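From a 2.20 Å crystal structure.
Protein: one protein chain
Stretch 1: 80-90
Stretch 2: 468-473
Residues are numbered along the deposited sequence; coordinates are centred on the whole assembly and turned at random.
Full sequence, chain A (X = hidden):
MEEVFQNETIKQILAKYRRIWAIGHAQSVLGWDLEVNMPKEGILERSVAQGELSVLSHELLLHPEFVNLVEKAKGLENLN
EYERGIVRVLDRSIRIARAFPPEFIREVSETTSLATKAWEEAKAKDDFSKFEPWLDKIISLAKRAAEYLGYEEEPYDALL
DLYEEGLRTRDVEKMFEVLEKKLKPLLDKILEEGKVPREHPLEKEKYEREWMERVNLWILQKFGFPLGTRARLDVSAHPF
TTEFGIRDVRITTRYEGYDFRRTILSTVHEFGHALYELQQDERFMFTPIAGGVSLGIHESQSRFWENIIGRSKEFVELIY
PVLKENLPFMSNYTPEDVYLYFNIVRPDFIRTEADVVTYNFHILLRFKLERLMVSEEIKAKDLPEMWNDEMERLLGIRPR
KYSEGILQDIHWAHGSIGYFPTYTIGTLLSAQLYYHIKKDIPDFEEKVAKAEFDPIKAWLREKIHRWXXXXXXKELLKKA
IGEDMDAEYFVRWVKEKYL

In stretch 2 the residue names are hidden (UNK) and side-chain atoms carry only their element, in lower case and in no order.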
# COMPACT_ATOMS: atom_id res chain seq x y z
N ASN A 80 -13.42 -18.32 -28.70
CA ASN A 80 -14.23 -18.99 -27.68
C ASN A 80 -14.89 -17.95 -26.79
O ASN A 80 -14.66 -16.75 -26.95
CB ASN A 80 -13.36 -19.93 -26.83
CG ASN A 80 -12.17 -19.22 -26.21
OD1 ASN A 80 -12.32 -18.24 -25.49
ND2 ASN A 80 -10.97 -19.72 -26.48
N GLU A 81 -15.71 -18.40 -25.85
CA GLU A 81 -16.42 -17.50 -24.94
C GLU A 81 -15.49 -16.61 -24.11
O GLU A 81 -15.74 -15.42 -23.92
CB GLU A 81 -17.33 -18.32 -24.02
CG GLU A 81 -16.59 -19.34 -23.16
CD GLU A 81 -17.18 -20.73 -23.28
OE1 GLU A 81 -18.38 -20.90 -22.95
OE2 GLU A 81 -16.45 -21.65 -23.70
N TYR A 82 -14.40 -17.20 -23.62
CA TYR A 82 -13.43 -16.46 -22.81
C TYR A 82 -12.80 -15.31 -23.58
O TYR A 82 -12.85 -14.16 -23.14
CB TYR A 82 -12.35 -17.42 -22.30
CG TYR A 82 -12.92 -18.63 -21.61
CD1 TYR A 82 -13.04 -19.85 -22.28
CD2 TYR A 82 -13.37 -18.56 -20.29
CE1 TYR A 82 -13.60 -20.97 -21.66
CE2 TYR A 82 -13.92 -19.67 -19.66
CZ TYR A 82 -14.03 -20.87 -20.35
OH TYR A 82 -14.59 -21.95 -19.72
N GLU A 83 -12.19 -15.62 -24.72
CA GLU A 83 -11.56 -14.60 -25.54
C GLU A 83 -12.61 -13.57 -25.96
O GLU A 83 -12.31 -12.40 -26.14
CB GLU A 83 -10.96 -15.23 -26.79
CG GLU A 83 -10.05 -16.42 -26.52
CD GLU A 83 -9.63 -17.12 -27.80
OE1 GLU A 83 -10.52 -17.56 -28.56
OE2 GLU A 83 -8.41 -17.23 -28.05
N ARG A 84 -13.85 -14.03 -26.10
CA ARG A 84 -14.94 -13.14 -26.49
C ARG A 84 -15.25 -12.22 -25.33
O ARG A 84 -15.51 -11.03 -25.51
CB ARG A 84 -16.18 -13.96 -26.84
CG ARG A 84 -17.20 -13.22 -27.70
CD ARG A 84 -18.46 -14.06 -27.85
NE ARG A 84 -18.14 -15.43 -28.25
CZ ARG A 84 -19.00 -16.44 -28.20
NH1 ARG A 84 -20.24 -16.25 -27.76
NH2 ARG A 84 -18.61 -17.66 -28.57
N GLY A 85 -15.21 -12.77 -24.12
CA GLY A 85 -15.48 -11.99 -22.93
C GLY A 85 -14.50 -10.84 -22.83
O GLY A 85 -14.86 -9.74 -22.42
N ILE A 86 -13.26 -11.12 -23.23
CA ILE A 86 -12.21 -10.12 -23.19
C ILE A 86 -12.63 -8.92 -24.02
O ILE A 86 -12.56 -7.77 -23.56
CB ILE A 86 -10.89 -10.68 -23.77
CG1 ILE A 86 -10.43 -11.87 -22.94
CG2 ILE A 86 -9.81 -9.62 -23.77
CD1 ILE A 86 -9.23 -12.56 -23.50
N VAL A 87 -13.07 -9.19 -25.25
CA VAL A 87 -13.49 -8.14 -26.17
C VAL A 87 -14.74 -7.40 -25.69
O VAL A 87 -14.76 -6.16 -25.69
CB VAL A 87 -13.76 -8.73 -27.58
CG1 VAL A 87 -14.18 -7.62 -28.53
CG2 VAL A 87 -12.50 -9.43 -28.09
N ARG A 88 -15.78 -8.12 -25.28
CA ARG A 88 -16.99 -7.45 -24.83
C ARG A 88 -16.64 -6.45 -23.74
O ARG A 88 -17.00 -5.28 -23.82
CB ARG A 88 -18.02 -8.45 -24.27
CG ARG A 88 -19.41 -7.86 -24.11
CD ARG A 88 -20.34 -8.71 -23.25
NE ARG A 88 -20.25 -8.39 -21.81
CZ ARG A 88 -19.38 -8.94 -20.97
NH1 ARG A 88 -18.52 -9.85 -21.39
NH2 ARG A 88 -19.39 -8.59 -19.69
N VAL A 89 -15.92 -6.93 -22.73
CA VAL A 89 -15.52 -6.10 -21.61
C VAL A 89 -14.67 -4.90 -22.04
O VAL A 89 -14.96 -3.76 -21.68
CB VAL A 89 -14.74 -6.94 -20.56
CG1 VAL A 89 -14.10 -6.03 -19.50
CG2 VAL A 89 -15.67 -7.93 -19.90
N LEU A 90 -13.62 -5.17 -22.81
CA LEU A 90 -12.76 -4.09 -23.26
C LEU A 90 -13.46 -3.14 -24.22
O LEU A 90 -13.17 -1.94 -24.24
CB LEU A 90 -11.47 -4.65 -23.90
CG LEU A 90 -10.50 -5.30 -22.89
CD1 LEU A 90 -9.30 -5.86 -23.63
CD2 LEU A 90 -10.04 -4.26 -21.87
N UNK A 468 -16.55 -14.65 -13.39
CA UNK A 468 -16.00 -13.30 -13.49
C UNK A 468 -16.85 -12.39 -14.35
O UNK A 468 -18.07 -12.30 -14.16
N UNK A 469 -16.21 -11.72 -15.31
CA UNK A 469 -16.87 -10.79 -16.21
C UNK A 469 -17.02 -11.36 -17.62
O UNK A 469 -17.01 -10.61 -18.60
o UNK A 469 -16.02 -8.90 -15.00
c UNK A 469 -16.10 -9.48 -16.28
N UNK A 470 -17.17 -12.67 -17.72
CA UNK A 470 -17.33 -13.30 -19.02
C UNK A 470 -18.63 -12.85 -19.71
O UNK A 470 -18.63 -12.50 -20.89
c UNK A 470 -15.72 -16.73 -18.22
c UNK A 470 -17.88 -15.49 -20.12
c UNK A 470 -15.86 -15.29 -18.64
c UNK A 470 -17.31 -14.83 -18.88
N UNK A 471 -19.72 -12.85 -18.95
CA UNK A 471 -21.03 -12.47 -19.49
C UNK A 471 -21.57 -11.22 -18.82
O UNK A 471 -21.23 -10.93 -17.67
c UNK A 471 -21.11 -15.90 -18.70
o UNK A 471 -20.24 -18.78 -20.79
c UNK A 471 -21.51 -15.36 -21.00
c UNK A 471 -21.54 -14.98 -19.65
c UNK A 471 -20.67 -17.18 -19.07
c UNK A 471 -20.66 -17.53 -20.41
c UNK A 471 -21.07 -16.63 -21.38
c UNK A 471 -22.04 -13.61 -19.25
N UNK A 472 -22.43 -10.46 -19.52
CA UNK A 472 -23.00 -9.25 -18.93
C UNK A 472 -23.86 -9.69 -17.75
O UNK A 472 -24.22 -10.86 -17.66
c UNK A 472 -23.15 -9.18 -21.31
c UNK A 472 -22.83 -10.60 -20.94
c UNK A 472 -23.84 -8.67 -20.07
N UNK A 473 -24.20 -8.77 -16.84
CA UNK A 473 -25.02 -9.12 -15.68
C UNK A 473 -26.24 -9.98 -15.99
O UNK A 473 -26.44 -11.04 -15.39
c UNK A 473 -25.41 -7.77 -15.10
c UNK A 473 -24.23 -6.92 -15.43
c UNK A 473 -23.92 -7.32 -16.86

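Position 468 carries no side-chain atoms, and nothing of it reaches the helix of stretch 1. It is the first residue to leave helical geometry at the end of the preceding helix, with phi at 46° and psi at -129°, a region that by itself favours glycine. The residue is G468.

At position 469 the side chain is one carbon followed by one oxygen, with no branch. The carbon, CB, lies 4.0 Å from V89 CG2, and the backbone O of 469 is closer still to that methyl, 3.3 Å from V89 CG2. A lone hydroxyl on CB identifies S469, in the m rotamer; its hydroxyl is hydrogen-bonded elsewhere in the structure.

Position 470 has four side-chain carbons, forked at the first, with one arm two carbons long. Its CA-to-CB bond points away from the helix, yet the end of the side chain comes back to the ring of Y82. A beta-branched, purely aliphatic chain of this length is isoleucine, I470, with chi1 at -75° and chi2 at 169°. Its CD1 packs 3.6 Å from Y82 CD2, an apolar contact made obliquely to the ring.

Position 471 shows one carbon leading to a ring of six carbons that bears a single oxygen. The CA-to-CB bond again points away, while the far end of the side chain approaches E81. The oxygen-bearing ring makes this a tyrosine, Y471, and its OH stands 3.6 Å from E81 OE1.

Three carbons at position 472 close a ring onto the backbone N, which defines proline. P472 occupies the N-cap position before the next helix, and its CG comes within 3.0 Å of R88 NE.

Position 473 repeats the pattern, three carbons closing onto the backbone N, so it is P473. Its CD stays 5.5 Å from R88 NH2, the nearest approach of this side chain to stretch 1, and it makes no contact.

The contact rests on a close backbone approach and on one long side chain. G85 and I470 have their CA atoms 4.5 Å apart, and G85 CA lies 3.8 Å from I470 O; an ideal CB on G85 would sit only 3.3 Å from I470 CA, so the bare glycine leaves room for the loop. One turn later, R88 extends toward the loop and holds its backbone: R88 NH1 donates to S469 O at 3.3 Å, and R88 NH2 adds a weak hydrogen bond to S469 O, also at 3.3 Å. This carbonyl lies near the guanidinium plane, as suits in-plane N-H donors, while P472 CD covers one face of the group.

Stretch 2 (468-473) GSIYPP
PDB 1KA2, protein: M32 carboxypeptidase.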